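Local atomic coordinates of Phikz039 (PDB entry 3ZBQ), a protein that belongs to the tubulin/FtsZ superfamily as a phage-encoded tubulin-like protein (PhuZ) and carries bound guanosine-5'-diphosphate in this structure. Residues Tyr135-Leu148 against Arg289-Lys303. Residues are numbered along the deposited sequence; the frame is centred on the assembly and turned at random.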
ATOM      1  N   TYR A 135       7.273  -5.476  11.404  1.00  8.05           N
ATOM      2  CA  TYR A 135       8.237  -4.990  12.370  1.00  7.07           C
ATOM      3  C   TYR A 135       8.989  -6.150  12.986  1.00  8.72           C
ATOM      4  O   TYR A 135       9.275  -6.123  14.185  1.00 10.20           O
ATOM      5  CB  TYR A 135       7.541  -4.191  13.472  1.00  7.05           C
ATOM      6  CG  TYR A 135       6.223  -4.777  13.891  1.00 10.20           C
ATOM      7  CD1 TYR A 135       6.154  -5.809  14.816  1.00 10.90           C
ATOM      8  CD2 TYR A 135       5.034  -4.285  13.362  1.00  9.23           C
ATOM      9  CE1 TYR A 135       4.934  -6.343  15.199  1.00 13.86           C
ATOM     10  CE2 TYR A 135       3.820  -4.811  13.732  1.00 12.83           C
ATOM     11  CZ  TYR A 135       3.770  -5.836  14.643  1.00 16.36           C
ATOM     12  OH  TYR A 135       2.538  -6.336  15.005  1.00 20.03           O
ATOM     13  N   ASP A 136       9.303  -7.155  12.166  1.00  7.97           N
ATOM     14  CA  ASP A 136       9.987  -8.362  12.660  1.00 10.05           C
ATOM     15  C   ASP A 136      11.464  -8.147  12.957  1.00 10.17           C
ATOM     16  O   ASP A 136      12.137  -9.050  13.462  1.00  9.42           O
ATOM     17  CB  ASP A 136       9.784  -9.567  11.717  1.00 11.66           C
ATOM     18  CG  ASP A 136      10.506  -9.414  10.380  1.00 10.97           C
ATOM     19  OD1 ASP A 136      10.781  -8.270   9.967  1.00 16.15           O
ATOM     20  OD2 ASP A 136      10.799 -10.449   9.729  1.00 12.58           O
ATOM     21  N   SER A 137      11.976  -6.956  12.665  1.00  9.21           N
ATOM     22  CA  SER A 137      13.344  -6.607  13.045  1.00 10.76           C
ATOM     23  C   SER A 137      13.480  -5.099  13.091  1.00 10.62           C
ATOM     24  O   SER A 137      12.576  -4.371  12.667  1.00  6.89           O
ATOM     25  CB  SER A 137      14.367  -7.181  12.057  1.00  9.25           C
ATOM     26  OG  SER A 137      14.307  -6.504  10.816  1.00  7.75           O
ATOM     27  N   ASP A 138      14.613  -4.626  13.597  1.00  8.19           N
ATOM     28  CA  ASP A 138      14.881  -3.194  13.632  1.00  9.67           C
ATOM     29  C   ASP A 138      14.758  -2.551  12.250  1.00 10.04           C
ATOM     30  O   ASP A 138      14.104  -1.511  12.092  1.00  9.92           O
ATOM     31  CB  ASP A 138      16.263  -2.911  14.222  1.00 12.32           C
ATOM     32  CG  ASP A 138      16.595  -1.432  14.225  1.00 17.25           C
ATOM     33  OD1 ASP A 138      15.796  -0.639  14.758  1.00 19.66           O
ATOM     34  OD2 ASP A 138      17.656  -1.053  13.682  1.00 25.44           O
ATOM     35  N   ILE A 139      15.356  -3.181  11.242  1.00  8.78           N
ATOM     36  CA  ILE A 139      15.350  -2.608   9.890  1.00  9.06           C
ATOM     37  C   ILE A 139      13.942  -2.562   9.280  1.00  5.12           C
ATOM     38  O   ILE A 139      13.551  -1.560   8.684  1.00  7.80           O
ATOM     39  CB  ILE A 139      16.392  -3.303   8.939  1.00  6.67           C
ATOM     40  CG1 ILE A 139      16.613  -2.462   7.668  1.00  8.03           C
ATOM     41  CG2 ILE A 139      15.990  -4.748   8.622  1.00  9.39           C
ATOM     42  CD1 ILE A 139      17.790  -2.937   6.796  1.00  8.90           C
ATOM     43  N   SER A 140      13.163  -3.628   9.435  1.00  6.49           N
ATOM     44  CA  SER A 140      11.819  -3.633   8.847  1.00  6.17           C
ATOM     45  C   SER A 140      10.880  -2.675   9.584  1.00  7.24           C
ATOM     46  O   SER A 140       9.973  -2.085   8.981  1.00  5.05           O
ATOM     47  CB  SER A 140      11.237  -5.046   8.803  1.00  6.26           C
ATOM     48  OG  SER A 140      11.006  -5.546  10.102  1.00  7.57           O
ATOM     49  N   LEU A 141      11.088  -2.512  10.887  1.00  6.15           N
ATOM     50  CA  LEU A 141      10.308  -1.534  11.647  1.00  7.53           C
ATOM     51  C   LEU A 141      10.688  -0.123  11.206  1.00  8.05           C
ATOM     52  O   LEU A 141       9.828   0.736  11.043  1.00  7.53           O
ATOM     53  CB  LEU A 141      10.525  -1.718  13.153  1.00  8.06           C
ATOM     54  CG  LEU A 141       9.988  -0.619  14.082  1.00  8.00           C
ATOM     55  CD1 LEU A 141       8.462  -0.435  13.932  1.00  6.31           C
ATOM     56  CD2 LEU A 141      10.338  -0.950  15.521  1.00  8.99           C
ATOM     57  N   ARG A 142      11.983   0.105  11.009  1.00  8.19           N
ATOM     58  CA  ARG A 142      12.473   1.366  10.470  1.00  9.52           C
ATOM     59  C   ARG A 142      11.849   1.624   9.089  1.00  9.13           C
ATOM     60  O   ARG A 142      11.427   2.748   8.776  1.00  9.33           O
ATOM     61  CB  ARG A 142      13.999   1.325  10.381  1.00 12.77           C
ATOM     62  CG  ARG A 142      14.644   2.631   9.985  1.00 20.22           C
ATOM     63  CD  ARG A 142      16.115   2.417   9.682  1.00 23.87           C
ATOM     64  NE  ARG A 142      16.773   1.685  10.758  1.00 21.23           N
ATOM     65  CZ  ARG A 142      17.939   1.054  10.640  1.00 27.02           C
ATOM     66  NH1 ARG A 142      18.589   1.062   9.485  1.00 23.30           N
ATOM     67  NH2 ARG A 142      18.449   0.410  11.681  1.00 23.02           N
ATOM     68  N   ASN A 143      11.766   0.574   8.275  1.00  5.79           N
ATOM     69  CA  ASN A 143      11.142   0.703   6.958  1.00  6.85           C
ATOM     70  C   ASN A 143       9.658   1.013   7.037  1.00  5.33           C
ATOM     71  O   ASN A 143       9.168   1.873   6.295  1.00  5.75           O
ATOM     72  CB  ASN A 143      11.373  -0.549   6.108  1.00  4.58           C
ATOM     73  CG  ASN A 143      12.811  -0.679   5.655  1.00  6.29           C
ATOM     74  OD1 ASN A 143      13.584   0.283   5.735  1.00  7.65           O
ATOM     75  ND2 ASN A 143      13.180  -1.865   5.171  1.00  6.21           N
ATOM     76  N   SER A 144       8.939   0.325   7.928  1.00  4.44           N
ATOM     77  CA  SER A 144       7.494   0.566   8.061  1.00  5.86           C
ATOM     78  C   SER A 144       7.217   1.969   8.610  1.00  7.78           C
ATOM     79  O   SER A 144       6.263   2.640   8.179  1.00  5.76           O
ATOM     80  CB  SER A 144       6.819  -0.512   8.925  1.00  6.83           C
ATOM     81  OG  SER A 144       6.834  -1.788   8.295  1.00  5.57           O
ATOM     82  N   SER A 145       8.050   2.430   9.545  1.00  7.73           N
ATOM     83  CA  SER A 145       7.910   3.804  10.053  1.00  9.83           C
ATOM     84  C   SER A 145       8.179   4.835   8.961  1.00  8.61           C
ATOM     85  O   SER A 145       7.448   5.830   8.836  1.00  5.27           O
ATOM     86  CB  SER A 145       8.834   4.061  11.245  1.00 10.87           C
ATOM     87  OG  SER A 145       8.522   3.196  12.320  1.00 14.28           O
ATOM     88  N   GLY A 146       9.230   4.606   8.178  1.00  7.10           N
ATOM     89  CA  GLY A 146       9.522   5.467   7.037  1.00  7.00           C
ATOM     90  C   GLY A 146       8.406   5.452   6.003  1.00  6.32           C
ATOM     91  O   GLY A 146       8.066   6.479   5.411  1.00  5.93           O
ATOM     92  N   SER A 147       7.825   4.281   5.774  1.00  7.00           N
ATOM     93  CA  SER A 147       6.716   4.184   4.837  1.00  5.96           C
ATOM     94  C   SER A 147       5.518   4.966   5.327  1.00  6.23           C
ATOM     95  O   SER A 147       4.824   5.615   4.528  1.00  4.63           O
ATOM     96  CB  SER A 147       6.326   2.722   4.607  1.00  5.52           C
ATOM     97  OG  SER A 147       7.312   2.056   3.844  1.00  6.15           O
ATOM     98  N   LEU A 148       5.260   4.930   6.636  1.00  4.86           N
ATOM     99  CA  LEU A 148       4.095   5.661   7.160  1.00  6.58           C
ATOM    100  C   LEU A 148       4.308   7.156   6.959  1.00  6.09           C
ATOM    101  O   LEU A 148       3.399   7.886   6.533  1.00  4.23           O
ATOM    102  CB  LEU A 148       3.872   5.344   8.647  1.00  6.35           C
ATOM    103  CG  LEU A 148       2.721   6.128   9.300  1.00  6.50           C
ATOM    104  CD1 LEU A 148       1.388   5.780   8.635  1.00  7.49           C
ATOM    105  CD2 LEU A 148       2.648   5.858  10.797  1.00  8.82           C
ATOM    106  N   ARG A 289       0.455   4.869  13.682  1.00 10.30           N
ATOM    107  CA  ARG A 289       1.591   5.650  14.167  1.00 10.90           C
ATOM    108  C   ARG A 289       1.952   5.243  15.596  1.00 12.09           C
ATOM    109  O   ARG A 289       3.124   4.979  15.925  1.00 10.29           O
ATOM    110  CB  ARG A 289       1.272   7.147  14.104  1.00 11.81           C
ATOM    111  CG  ARG A 289       2.480   8.054  14.340  1.00 13.60           C
ATOM    112  CD  ARG A 289       2.062   9.442  14.856  1.00 14.58           C
ATOM    113  NE  ARG A 289       1.441   9.357  16.178  1.00 17.29           N
ATOM    114  CZ  ARG A 289       2.121   9.220  17.314  1.00 17.59           C
ATOM    115  NH1 ARG A 289       3.446   9.163  17.297  1.00 16.97           N
ATOM    116  NH2 ARG A 289       1.479   9.139  18.469  1.00 17.73           N
ATOM    117  N   LYS A 290       0.926   5.159  16.434  1.00 12.71           N
ATOM    118  CA  LYS A 290       1.091   4.773  17.837  1.00 11.20           C
ATOM    119  C   LYS A 290       1.665   3.357  17.970  1.00 13.54           C
ATOM    120  O   LYS A 290       2.546   3.100  18.798  1.00 14.32           O
ATOM    121  CB  LYS A 290      -0.264   4.898  18.560  1.00 13.19           C
ATOM    122  CG  LYS A 290      -0.225   4.568  20.049  1.00 22.04           C
ATOM    123  CD  LYS A 290       0.746   5.477  20.799  1.00 21.83           C
ATOM    124  CE  LYS A 290       0.758   5.150  22.290  1.00 29.34           C
ATOM    125  NZ  LYS A 290       1.837   5.881  22.999  1.00 35.37           N
ATOM    126  N   ARG A 291       1.177   2.440  17.141  1.00  9.14           N
ATOM    127  CA  ARG A 291       1.633   1.053  17.170  1.00 13.16           C
ATOM    128  C   ARG A 291       3.111   0.932  16.807  1.00 13.71           C
ATOM    129  O   ARG A 291       3.863   0.176  17.437  1.00 13.03           O
ATOM    130  CB  ARG A 291       0.788   0.209  16.211  1.00 13.38           C
ATOM    131  CG  ARG A 291       1.284  -1.217  15.987  1.00 17.50           C
ATOM    132  CD  ARG A 291       1.245  -2.059  17.249  1.00 16.87           C
ATOM    133  NE  ARG A 291       1.560  -3.463  16.970  1.00 21.65           N
ATOM    134  CZ  ARG A 291       1.855  -4.364  17.903  1.00 20.64           C
ATOM    135  NH1 ARG A 291       1.872  -4.020  19.185  1.00 20.87           N
ATOM    136  NH2 ARG A 291       2.127  -5.612  17.559  1.00 23.01           N
ATOM    137  N   LEU A 292       3.533   1.672  15.788  1.00 11.20           N
ATOM    138  CA  LEU A 292       4.925   1.611  15.359  1.00 10.83           C
ATOM    139  C   LEU A 292       5.821   2.325  16.364  1.00 13.54           C
ATOM    140  O   LEU A 292       6.957   1.903  16.611  1.00 10.45           O
ATOM    141  CB  LEU A 292       5.097   2.204  13.952  1.00 11.17           C
ATOM    142  CG  LEU A 292       4.337   1.490  12.833  1.00 10.98           C
ATOM    143  CD1 LEU A 292       4.614   2.129  11.482  1.00 10.36           C
ATOM    144  CD2 LEU A 292       4.677   0.010  12.804  1.00  9.55           C
ATOM    145  N   GLU A 293       5.308   3.403  16.948  1.00 11.52           N
ATOM    146  CA  GLU A 293       6.046   4.133  17.975  1.00 12.26           C
ATOM    147  C   GLU A 293       6.361   3.223  19.159  1.00 16.37           C
ATOM    148  O   GLU A 293       7.498   3.187  19.647  1.00 14.01           O
ATOM    149  CB  GLU A 293       5.252   5.357  18.435  1.00 16.50           C
ATOM    150  CG  GLU A 293       5.960   6.235  19.462  1.00 15.43           C
ATOM    151  CD  GLU A 293       5.172   7.503  19.765  1.00 24.52           C
ATOM    152  OE1 GLU A 293       4.260   7.448  20.618  1.00 28.93           O
ATOM    153  OE2 GLU A 293       5.459   8.547  19.138  1.00 20.95           O
ATOM    154  N   GLU A 294       5.361   2.468  19.601  1.00 13.87           N
ATOM    155  CA  GLU A 294       5.546   1.537  20.714  1.00 16.24           C
ATOM    156  C   GLU A 294       6.549   0.447  20.367  1.00 15.72           C
ATOM    157  O   GLU A 294       7.384   0.088  21.200  1.00 15.06           O
ATOM    158  CB  GLU A 294       4.211   0.908  21.125  1.00 16.31           C
ATOM    159  CG  GLU A 294       3.252   1.887  21.787  1.00 24.66           C
ATOM    160  CD  GLU A 294       1.817   1.395  21.780  1.00 28.40           C
ATOM    161  OE1 GLU A 294       1.536   0.382  21.097  1.00 33.85           O
ATOM    162  OE2 GLU A 294       0.971   2.022  22.459  1.00 29.88           O
ATOM    163  N   ARG A 295       6.474  -0.091  19.149  1.00 11.97           N
ATOM    164  CA  ARG A 295       7.463  -1.096  18.740  1.00 12.53           C
ATOM    165  C   ARG A 295       8.852  -0.472  18.713  1.00 12.50           C
ATOM    166  O   ARG A 295       9.834  -1.107  19.096  1.00 10.34           O
ATOM    167  CB  ARG A 295       7.150  -1.692  17.360  1.00 12.43           C
ATOM    168  CG  ARG A 295       5.783  -2.356  17.215  1.00 14.89           C
ATOM    169  CD  ARG A 295       5.569  -3.490  18.201  1.00 19.31           C
ATOM    170  NE  ARG A 295       6.626  -4.495  18.123  1.00 20.94           N
ATOM    171  CZ  ARG A 295       6.515  -5.732  18.596  1.00 25.21           C
ATOM    172  NH1 ARG A 295       5.381  -6.122  19.167  1.00 27.71           N
ATOM    173  NH2 ARG A 295       7.529  -6.582  18.485  1.00 24.06           N
ATOM    174  N   ARG A 296       8.938   0.773  18.258  1.00  9.98           N
ATOM    175  CA  ARG A 296      10.215   1.483  18.206  1.00 13.30           C
ATOM    176  C   ARG A 296      10.781   1.704  19.611  1.00 15.12           C
ATOM    177  O   ARG A 296      11.990   1.542  19.835  1.00 12.02           O
ATOM    178  CB  ARG A 296      10.057   2.806  17.442  1.00 11.67           C
ATOM    179  CG  ARG A 296      11.241   3.768  17.521  1.00  9.98           C
ATOM    180  CD  ARG A 296      12.585   3.107  17.137  1.00 11.07           C
ATOM    181  NE  ARG A 296      12.551   2.382  15.863  1.00 12.63           N
ATOM    182  CZ  ARG A 296      13.468   1.489  15.490  1.00 14.73           C
ATOM    183  NH1 ARG A 296      14.481   1.211  16.299  1.00 15.70           N
ATOM    184  NH2 ARG A 296      13.374   0.866  14.318  1.00 12.41           N
ATOM    185  N   GLU A 297       9.916   2.057  20.560  1.00 12.38           N
ATOM    186  CA  GLU A 297      10.357   2.221  21.951  1.00 18.48           C
ATOM    187  C   GLU A 297      10.913   0.923  22.538  1.00 16.15           C
ATOM    188  O   GLU A 297      11.922   0.939  23.249  1.00 21.60           O
ATOM    189  CB  GLU A 297       9.236   2.800  22.826  1.00 17.36           C
ATOM    190  CG  GLU A 297       8.927   4.248  22.474  1.00 23.87           C
ATOM    191  CD  GLU A 297       7.722   4.811  23.205  1.00 33.10           C
ATOM    192  OE1 GLU A 297       7.021   4.045  23.903  1.00 36.39           O
ATOM    193  OE2 GLU A 297       7.478   6.030  23.072  1.00 33.76           O
ATOM    194  N   MET A 298      10.280  -0.203  22.224  1.00 16.03           N
ATOM    195  CA  MET A 298      10.822  -1.500  22.640  1.00 17.69           C
ATOM    196  C   MET A 298      12.167  -1.795  21.969  1.00 18.17           C
ATOM    197  O   MET A 298      13.117  -2.230  22.628  1.00 17.18           O
ATOM    198  CB  MET A 298       9.843  -2.631  22.325  1.00 20.35           C
ATOM    199  CG  MET A 298       8.506  -2.529  23.030  1.00 29.48           C
ATOM    200  SD  MET A 298       7.320  -3.698  22.325  1.00 39.47           S
ATOM    201  CE  MET A 298       8.281  -5.210  22.412  1.00 28.92           C
ATOM    202  N   MET A 299      12.242  -1.569  20.660  1.00 13.90           N
ATOM    203  CA  MET A 299      13.457  -1.862  19.895  1.00 15.26           C
ATOM    204  C   MET A 299      14.655  -1.040  20.374  1.00 17.53           C
ATOM    205  O   MET A 299      15.752  -1.576  20.541  1.00 13.80           O
ATOM    206  CB  MET A 299      13.222  -1.631  18.395  1.00 14.86           C
ATOM    207  CG  MET A 299      14.401  -2.023  17.505  1.00 17.07           C
ATOM    208  SD  MET A 299      14.700  -3.812  17.414  1.00 22.02           S
ATOM    209  CE  MET A 299      13.129  -4.396  16.769  1.00 18.75           C
ATOM    210  N   ASN A 300      14.449   0.256  20.607  1.00 14.46           N
ATOM    211  CA  ASN A 300      15.531   1.106  21.109  1.00 14.35           C
ATOM    212  C   ASN A 300      15.998   0.681  22.500  1.00 17.23           C
ATOM    213  O   ASN A 300      17.194   0.692  22.795  1.00 17.20           O
ATOM    214  CB  ASN A 300      15.131   2.585  21.096  1.00 17.46           C
ATOM    215  CG  ASN A 300      15.061   3.160  19.690  1.00 17.76           C
ATOM    216  OD1 ASN A 300      15.509   2.535  18.726  1.00 16.56           O
ATOM    217  ND2 ASN A 300      14.492   4.359  19.570  1.00 20.74           N
ATOM    218  N   ARG A 301      15.050   0.285  23.341  1.00 16.06           N
ATOM    219  CA  ARG A 301      15.356  -0.242  24.669  1.00 20.01           C
ATOM    220  C   ARG A 301      16.266  -1.470  24.531  1.00 20.76           C
ATOM    221  O   ARG A 301      17.321  -1.573  25.177  1.00 17.98           O
ATOM    222  CB  ARG A 301      14.047  -0.626  25.360  1.00 24.40           C
ATOM    223  CG  ARG A 301      14.078  -0.737  26.876  1.00 33.98           C
ATOM    224  CD  ARG A 301      12.697  -1.178  27.396  1.00 34.49           C
ATOM    225  NE  ARG A 301      11.612  -0.380  26.818  1.00 34.92           N
ATOM    226  CZ  ARG A 301      10.439  -0.870  26.411  1.00 39.91           C
ATOM    227  NH1 ARG A 301      10.182  -2.170  26.516  1.00 35.53           N
ATOM    228  NH2 ARG A 301       9.520  -0.056  25.890  1.00 31.16           N
ATOM    229  N   ALA A 302      15.862  -2.394  23.662  1.00 14.31           N
ATOM    230  CA  ALA A 302      16.616  -3.627  23.453  1.00 17.79           C
ATOM    231  C   ALA A 302      18.014  -3.349  22.913  1.00 18.30           C
ATOM    232  O   ALA A 302      19.000  -3.906  23.407  1.00 16.66           O
ATOM    233  CB  ALA A 302      15.868  -4.546  22.522  1.00 16.79           C
ATOM    234  N   LYS A 303      18.090  -2.503  21.888  1.00 15.27           N
ATOM    235  CA  LYS A 303      19.368  -2.074  21.319  1.00 18.97           C
ATOM    236  C   LYS A 303      20.315  -1.560  22.385  1.00 20.72           C
ATOM    237  O   LYS A 303      21.444  -2.039  22.513  1.00 20.63           O
ATOM    238  CB  LYS A 303      19.148  -0.936  20.330  1.00 16.77           C
ATOM    239  CG  LYS A 303      18.684  -1.332  18.951  1.00 21.78           C
ATOM    240  CD  LYS A 303      18.415  -0.051  18.166  1.00 24.34           C
ATOM    241  CE  LYS A 303      18.371  -0.296  16.690  1.00 26.30           C
ATOM    242  NZ  LYS A 303      18.543   0.973  15.936  1.00 25.90           N
TER
HETATM  243  O   HOH W   1       9.125  -4.604  16.763  1.00 16.18           O
HETATM  244  O   HOH W   2      17.168   1.781  13.557  1.00 26.81           O
HETATM  245  O   HOH W   3      10.985   2.834  13.447  1.00 13.57           O
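Leu141 and Leu292 interlock as knobs into holes where two helices of this tubulin-like fold, 138-158 and 284-304, meet, their segments 138-148 and 289-303 packing nearly antiparallel at 150°. Leu141 enters among Leu292, Arg295, Arg296 and Met299, its CD1 lying 4.0 Å from CD2 of Leu292; the other branch, CD2, presses on the backbone between Arg295 and Arg296 and reaches one face of the Arg296 guanidinium. Leu292 in turn settles among Leu141, Ser144, Ser145 and Leu148. Flanking this apolar seam, Tyr135 spreads its ring beneath Arg295, whose CG makes a CH-pi contact 4.2 Å from the ring centroid. The Arg295 chain, bent at chi2 and chi3, folds back so that its guanidinium turns one face to Tyr135 CE1, the two planes 33° apart. At the ring's end, Arg291 NH2 donates to Tyr135 OH at 2.7 Å, with the hydroxyl, also bonded to Glu168, close to the guanidinium plane of Arg291. Across the seam, Asp138 holds CG anti to its backbone N (chi1 178°), which carries the carboxylate to Arg296 and Lys303. Lys303 NZ and, one helical turn on from Asp138, Arg142 NH2 each form a salt bridge to Asp138 OD2, their hydrogen bonds both weak. Asn300 OD1 receives a further bond from Arg296 NH1 and so helps orient the guanidinium, which grips a single oxygen, Asp138 OD1, through NH1 at 2.7 Å and NH2 at 2.9 Å.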